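Local coordinates for phage tail sheath protein (Desulfitobacterium hafniense, PDB 3HXL) that probably builds the contractile sheath around the tail tube of a myovirus-like phage or prophage, at residues A[122-125]-A[131-134]; A[58-63]-A[156-161]; A[71-76]-A[255-260]. One frame throughout, in Å; residues are numbered along the deposited sequence.

Interaction 1: A[122-125]-A[131-134]; sequences QENI and FDVS
Gln122 and Asp132 are paired through their backbones at the loop end of the beta hairpin formed by strands 117-123 and 131-137. They form an antiparallel hydrogen-bonded pair. Asp132 N gives a short, nearly straight bond of 2.7 Å to Gln122 O. The return bond, from Gln122 N to Asp132 O, is longer at 3.2 Å. Gln122 O also takes a CA-H...O contact from Phe131 CA, at 3.5 Å. This backbone pairing is the close part of the contact.

Next to it, Glu123 and Phe131 make a non-hydrogen-bonded pair whose side chains diverge. The Phe131 ring comes no nearer to Glu123 than 4.3 Å, from CD2 to CA.

The side chains of Asn124 and Asp132 hold the loop side. Asn124 CG is anti to the backbone N (chi1 180°), and its ND2 reaches Asp132 OD1 at 3.1 Å. It meets the syn side of that oxygen, 23° out of the carboxylate plane. The amide and carboxylate planes are 58° apart. Thr146 also bonds OD1, and Asn124 OD1 accepts from Asp127 N, so both groups have second partners. On the looser side a water bridges the two segments: it gives a proton to Asp132 OD2 at 2.5 Å and accepts from Ile125 N.

Strands 117-123 and 131-137 are the central pair of a four-stranded antiparallel sheet. Strand 140-147 flanks 131-137, and strand 170-174 flanks 117-123.

Interaction 2: A[58-63]-A[156-161]; sequences DVFPKL and NDWVIF
Phe60 CG is anti to the backbone N (chi1 -168°), which carries its ring out from the short helix 60-63 to Trp158. Trp158 CG lies anti to its carbonyl carbon (chi1 -66°), and the indole extends to meet the ring. The two side chains cross at about a right angle. Trp158 CZ2 comes within 3.5 Å of Phe60 CZ and 3.8 Å of Phe60 CE2. The pair is an offset edge-to-face stack: the six-membered edge of Trp158 is turned toward the face of Phe60. The centroids are 5.6 Å apart and the planes are at 62°.

This aromatic pair joins two parts of the tail sheath fold. Phe60 belongs to the Gp18 domain III N-terminal region, and Trp158 to the beta-sandwich domain, just before strand 159-162. Leu142 of strand 140-147 touches both rings, and Trp44 meets the indole as well.

Local bonds set the two backbones. Asp58 OD1 caps the helix start by accepting from Phe60 N at 3.2 Å, with the donor well above the carboxylate plane. On the other side, Asn156 OD1 is gripped by two backbone amides. Trp158 N, at 2.6 Å, lies in the carbonyl plane and closes an Asx turn. Val159 N, at 2.7 Å, is tilted from that plane. These bonds fix the backbone at the base of Trp158. Asn156 ND2 in turn bonds Asp143. A water donates to Asp157 O and, weakly, to Pro61 O, between the two backbones.

Interaction 3: A[71-76]-A[255-260]; sequences QLRLIN and LADGTI
Arg73, in the first turn of helix 73-78, faces a type I beta turn from Leu255 to Gly258, with its CA 10.2 Å from that of Thr259. The arginine spans this gap alone. Its chain is bent at chi2 and chi3 (63° and 72°), which brings the guanidinium up to the turn.

Three side chains receive it. Leu255 CD1 sits over one face of the guanidinium, offset toward the rim and 3.5 Å from Arg73 NH1. Asp257 OD2 lies at the edge, 3.5 Å from Arg73 NH2, in a long salt bridge. The guanidinium and carboxylate planes are 71° apart, so the two groups do not meet as a flat, two-pronged pair. Thr259 OG1 is also 3.5 Å from Arg73 NH2. The other end of the guanidinium is held within its own helix, where NH1 forms a salt bridge with Glu77.

Asp257 is itself positioned by the turn. Its OD1 accepts from Thr259 N at 2.9 Å, from above the carboxylate plane. This bond closes an Asx turn, in the tight link between antiparallel strands 246-255 and 260-261 of the subtilisin-like domain.

In the fold
Along the chain, interactions 2 and 3 interlock. Segments 58-63 and 71-76 come first, then both halves of interaction 1, then 156-161 and finally 255-260. Interaction 1 lies farthest out, with its centre 44 Å from that of the chain. The centres of interactions 1 and 2 are 22 Å apart, and those of 2 and 3 are 23 Å apart. Val133 packs on Phe161 to connect the first two, within the beta-sandwich domain. Leu63 packs on Ile75 and Leu72, and Val59 on Leu72, where the successive helices 60-63 and 73-78 and the residues just before them meet. The Gp18 domain III region thus contacts both the beta-sandwich domain and the subtilisin-like domain.

Interaction 1: A[122-125]-A[131-134]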
# COMPACT_ATOMS: atom_id res chain seq x y z
N GLN A 122 21.27 34.51 16.34
CA GLN A 122 22.44 35.08 16.98
C GLN A 122 23.18 36.01 16.01
O GLN A 122 23.28 35.73 14.82
CB GLN A 122 23.38 33.96 17.44
CG GLN A 122 22.77 33.06 18.51
CD GLN A 122 22.77 33.70 19.89
OE1 GLN A 122 23.82 33.86 20.51
NE2 GLN A 122 21.59 34.09 20.37
N GLU A 123 23.68 37.12 16.54
CA GLU A 123 24.41 38.07 15.73
C GLU A 123 25.60 37.34 15.12
O GLU A 123 26.26 36.54 15.79
CB GLU A 123 24.90 39.22 16.61
CG GLU A 123 25.80 40.22 15.91
CD GLU A 123 26.31 41.29 16.87
OE1 GLU A 123 25.47 42.06 17.38
OE2 GLU A 123 27.53 41.35 17.10
N ASN A 124 25.84 37.59 13.84
CA ASN A 124 26.95 36.95 13.13
C ASN A 124 28.27 37.44 13.71
O ASN A 124 28.43 38.63 13.99
CB ASN A 124 26.86 37.26 11.64
CG ASN A 124 27.97 36.63 10.83
OD1 ASN A 124 29.11 37.12 10.84
ND2 ASN A 124 27.66 35.54 10.14
N ILE A 125 29.21 36.52 13.90
CA ILE A 125 30.51 36.86 14.47
C ILE A 125 31.39 37.70 13.54
O ILE A 125 32.00 38.67 13.97
CB ILE A 125 31.29 35.58 14.88
CG1 ILE A 125 30.45 34.74 15.84
CG2 ILE A 125 32.61 35.96 15.55
CD1 ILE A 125 30.09 35.44 17.14
N PHE A 131 22.72 38.50 10.99
CA PHE A 131 22.30 37.52 11.99
C PHE A 131 22.36 36.12 11.42
O PHE A 131 22.18 35.92 10.22
CB PHE A 131 20.86 37.78 12.45
CG PHE A 131 20.64 39.14 13.05
CD1 PHE A 131 20.56 40.27 12.24
CD2 PHE A 131 20.48 39.29 14.43
CE1 PHE A 131 20.33 41.53 12.80
CE2 PHE A 131 20.25 40.54 14.99
CZ PHE A 131 20.17 41.66 14.17
N ASP A 132 22.64 35.15 12.28
CA ASP A 132 22.67 33.76 11.86
C ASP A 132 21.38 33.13 12.36
O ASP A 132 21.23 32.90 13.56
CB ASP A 132 23.88 33.02 12.45
CG ASP A 132 25.20 33.45 11.82
OD1 ASP A 132 25.25 33.59 10.58
OD2 ASP A 132 26.18 33.63 12.56
N VAL A 133 20.45 32.87 11.45
CA VAL A 133 19.17 32.27 11.81
C VAL A 133 19.23 30.78 11.55
O VAL A 133 19.29 30.33 10.40
CB VAL A 133 18.01 32.89 11.01
CG1 VAL A 133 16.68 32.32 11.50
CG2 VAL A 133 18.02 34.40 11.16
N SER A 134 19.22 30.00 12.63
CA SER A 134 19.30 28.56 12.50
C SER A 134 18.01 27.87 12.92
O SER A 134 17.32 28.32 13.84
CB SER A 134 20.48 28.03 13.31
OG SER A 134 21.70 28.56 12.81
O HOH W 1 28.67 33.49 13.06

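Interaction 2: A[58-63]-A[156-161]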
# COMPACT_ATOMS: atom_id res chain seq x y z
N ASP A 58 14.57 7.61 0.97
CA ASP A 58 14.82 8.36 2.19
C ASP A 58 13.49 9.05 2.43
O ASP A 58 13.00 9.78 1.57
CB ASP A 58 15.94 9.38 1.96
CG ASP A 58 16.21 10.24 3.19
OD1 ASP A 58 15.74 9.88 4.29
OD2 ASP A 58 16.90 11.27 3.04
N VAL A 59 12.89 8.82 3.60
CA VAL A 59 11.60 9.42 3.92
C VAL A 59 11.69 10.64 4.82
O VAL A 59 10.68 11.24 5.17
CB VAL A 59 10.68 8.40 4.60
CG1 VAL A 59 10.39 7.24 3.66
CG2 VAL A 59 11.32 7.90 5.88
N PHE A 60 12.91 10.99 5.21
CA PHE A 60 13.11 12.14 6.09
C PHE A 60 12.58 13.44 5.48
O PHE A 60 11.87 14.20 6.15
CB PHE A 60 14.60 12.28 6.44
CG PHE A 60 14.88 13.23 7.57
CD1 PHE A 60 14.44 12.95 8.86
CD2 PHE A 60 15.59 14.40 7.34
CE1 PHE A 60 14.71 13.82 9.91
CE2 PHE A 60 15.87 15.27 8.39
CZ PHE A 60 15.43 14.98 9.67
N PRO A 61 12.92 13.71 4.21
CA PRO A 61 12.45 14.93 3.55
C PRO A 61 10.93 15.09 3.49
O PRO A 61 10.40 16.16 3.79
CB PRO A 61 13.07 14.82 2.16
CG PRO A 61 14.35 14.10 2.42
CD PRO A 61 13.90 13.00 3.37
N LYS A 62 10.24 14.02 3.12
CA LYS A 62 8.78 14.05 3.01
C LYS A 62 8.02 13.89 4.32
O LYS A 62 7.02 14.57 4.56
CB LYS A 62 8.29 12.97 2.05
CG LYS A 62 8.56 13.21 0.58
CD LYS A 62 8.11 12.01 -0.23
CE LYS A 62 8.41 12.16 -1.71
NZ LYS A 62 8.16 10.88 -2.44
N LEU A 63 8.49 13.00 5.19
CA LEU A 63 7.79 12.74 6.44
C LEU A 63 8.34 13.36 7.71
O LEU A 63 7.75 13.18 8.78
CB LEU A 63 7.65 11.24 6.62
CG LEU A 63 7.01 10.55 5.42
CD1 LEU A 63 6.87 9.08 5.73
CD2 LEU A 63 5.65 11.17 5.10
N ASN A 156 12.50 27.00 4.52
CA ASN A 156 13.31 25.79 4.40
C ASN A 156 12.38 24.58 4.44
O ASN A 156 11.16 24.73 4.36
CB ASN A 156 14.36 25.71 5.52
CG ASN A 156 13.77 25.84 6.91
OD1 ASN A 156 12.86 25.11 7.28
ND2 ASN A 156 14.31 26.77 7.68
N ASP A 157 12.93 23.38 4.55
CA ASP A 157 12.09 22.18 4.56
C ASP A 157 11.33 21.99 5.87
O ASP A 157 10.51 21.07 5.98
CB ASP A 157 12.93 20.93 4.27
CG ASP A 157 13.69 21.02 2.97
OD1 ASP A 157 13.16 21.57 1.98
OD2 ASP A 157 14.84 20.52 2.92
N TRP A 158 11.57 22.85 6.85
CA TRP A 158 10.90 22.71 8.14
C TRP A 158 9.96 23.83 8.55
O TRP A 158 8.93 23.57 9.17
CB TRP A 158 11.94 22.53 9.24
CG TRP A 158 12.69 21.26 9.12
CD1 TRP A 158 13.87 21.06 8.48
CD2 TRP A 158 12.30 20.00 9.67
NE1 TRP A 158 14.26 19.74 8.60
CE2 TRP A 158 13.31 19.07 9.32
CE3 TRP A 158 11.20 19.56 10.42
CZ2 TRP A 158 13.25 17.72 9.70
CZ3 TRP A 158 11.14 18.23 10.79
CH2 TRP A 158 12.16 17.32 10.44
N VAL A 159 10.31 25.07 8.22
CA VAL A 159 9.46 26.20 8.59
C VAL A 159 9.33 27.28 7.54
O VAL A 159 10.09 27.34 6.56
CB VAL A 159 9.98 26.88 9.88
CG1 VAL A 159 10.04 25.87 11.02
CG2 VAL A 159 11.35 27.49 9.63
N ILE A 160 8.34 28.15 7.76
CA ILE A 160 8.06 29.28 6.89
C ILE A 160 8.26 30.52 7.76
O ILE A 160 7.75 30.58 8.88
CB ILE A 160 6.59 29.26 6.39
CG1 ILE A 160 6.32 28.00 5.57
CG2 ILE A 160 6.31 30.51 5.57
CD1 ILE A 160 7.13 27.90 4.29
N PHE A 161 9.00 31.49 7.24
CA PHE A 161 9.26 32.72 7.98
C PHE A 161 8.25 33.79 7.57
O PHE A 161 7.95 33.95 6.39
CB PHE A 161 10.68 33.21 7.70
CG PHE A 161 11.74 32.25 8.13
CD1 PHE A 161 12.05 32.10 9.48
CD2 PHE A 161 12.42 31.49 7.19
CE1 PHE A 161 13.04 31.20 9.88
CE2 PHE A 161 13.41 30.58 7.59
CZ PHE A 161 13.71 30.43 8.93
O HOH W 2 9.78 18.37 6.21

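Interaction 3: A[71-76]-A[255-260]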
# COMPACT_ATOMS: atom_id res chain seq x y z
N GLN A 71 7.81 6.58 15.07
CA GLN A 71 6.66 7.21 14.43
C GLN A 71 6.37 6.67 13.03
O GLN A 71 5.24 6.73 12.58
CB GLN A 71 6.84 8.73 14.36
CG GLN A 71 6.74 9.43 15.70
CD GLN A 71 8.09 9.61 16.37
OE1 GLN A 71 9.00 8.82 16.18
NE2 GLN A 71 8.21 10.66 17.18
N LEU A 72 7.38 6.14 12.35
CA LEU A 72 7.14 5.63 11.00
C LEU A 72 7.14 4.11 10.91
O LEU A 72 7.25 3.54 9.83
CB LEU A 72 8.17 6.21 10.02
CG LEU A 72 8.18 7.74 9.87
CD1 LEU A 72 9.23 8.12 8.84
CD2 LEU A 72 6.80 8.25 9.44
N ARG A 73 7.01 3.46 12.06
CA ARG A 73 6.99 2.01 12.12
C ARG A 73 6.14 1.31 11.05
O ARG A 73 6.63 0.39 10.38
CB ARG A 73 6.53 1.56 13.52
CG ARG A 73 6.18 0.08 13.59
CD ARG A 73 7.40 -0.79 13.31
NE ARG A 73 8.35 -0.76 14.41
CZ ARG A 73 9.55 -1.34 14.39
NH1 ARG A 73 9.95 -1.99 13.31
NH2 ARG A 73 10.34 -1.26 15.45
N LEU A 74 4.89 1.73 10.87
CA LEU A 74 4.02 1.08 9.89
C LEU A 74 4.51 1.22 8.45
O LEU A 74 4.33 0.31 7.63
CB LEU A 74 2.59 1.63 9.99
CG LEU A 74 1.94 1.49 11.37
CD1 LEU A 74 0.49 1.99 11.32
CD2 LEU A 74 1.99 0.05 11.81
N ILE A 75 5.14 2.35 8.15
CA ILE A 75 5.67 2.57 6.81
C ILE A 75 6.83 1.59 6.61
O ILE A 75 6.97 0.98 5.55
CB ILE A 75 6.14 4.04 6.66
CG1 ILE A 75 4.91 4.96 6.71
CG2 ILE A 75 6.90 4.23 5.35
CD1 ILE A 75 5.23 6.43 6.73
N ASN A 76 7.65 1.45 7.64
CA ASN A 76 8.79 0.55 7.60
C ASN A 76 8.30 -0.89 7.36
O ASN A 76 8.80 -1.58 6.49
CB ASN A 76 9.58 0.65 8.92
CG ASN A 76 10.78 -0.27 8.97
OD1 ASN A 76 10.74 -1.34 9.59
ND2 ASN A 76 11.86 0.13 8.32
N LEU A 255 8.92 -8.45 17.67
CA LEU A 255 10.11 -8.23 16.86
C LEU A 255 11.40 -8.54 17.61
O LEU A 255 11.42 -8.61 18.84
CB LEU A 255 10.13 -6.78 16.37
CG LEU A 255 8.91 -6.29 15.58
CD1 LEU A 255 9.18 -4.88 15.06
CD2 LEU A 255 8.64 -7.24 14.41
N ALA A 256 12.49 -8.72 16.87
CA ALA A 256 13.77 -9.03 17.48
C ALA A 256 14.25 -7.91 18.41
O ALA A 256 15.02 -8.16 19.33
CB ALA A 256 14.82 -9.31 16.40
N ASP A 257 13.80 -6.69 18.17
CA ASP A 257 14.21 -5.56 19.00
C ASP A 257 13.33 -5.45 20.25
O ASP A 257 13.46 -4.51 21.02
CB ASP A 257 14.15 -4.26 18.20
CG ASP A 257 12.73 -3.79 17.95
OD1 ASP A 257 11.82 -4.65 17.90
OD2 ASP A 257 12.53 -2.57 17.78
N GLY A 258 12.44 -6.42 20.43
CA GLY A 258 11.55 -6.41 21.59
C GLY A 258 10.19 -5.79 21.33
O GLY A 258 9.28 -5.95 22.14
N THR A 259 10.05 -5.09 20.21
CA THR A 259 8.80 -4.43 19.84
C THR A 259 7.63 -5.41 19.70
O THR A 259 7.74 -6.44 19.04
CB THR A 259 8.92 -3.68 18.49
OG1 THR A 259 10.00 -2.74 18.56
CG2 THR A 259 7.63 -2.95 18.16
N ILE A 260 6.50 -5.08 20.33
CA ILE A 260 5.32 -5.92 20.22
C ILE A 260 4.34 -5.20 19.30
O ILE A 260 3.91 -4.09 19.59
CB ILE A 260 4.63 -6.13 21.59
CG1 ILE A 260 5.51 -6.97 22.52
CG2 ILE A 260 3.28 -6.82 21.40
CD1 ILE A 260 6.56 -6.17 23.26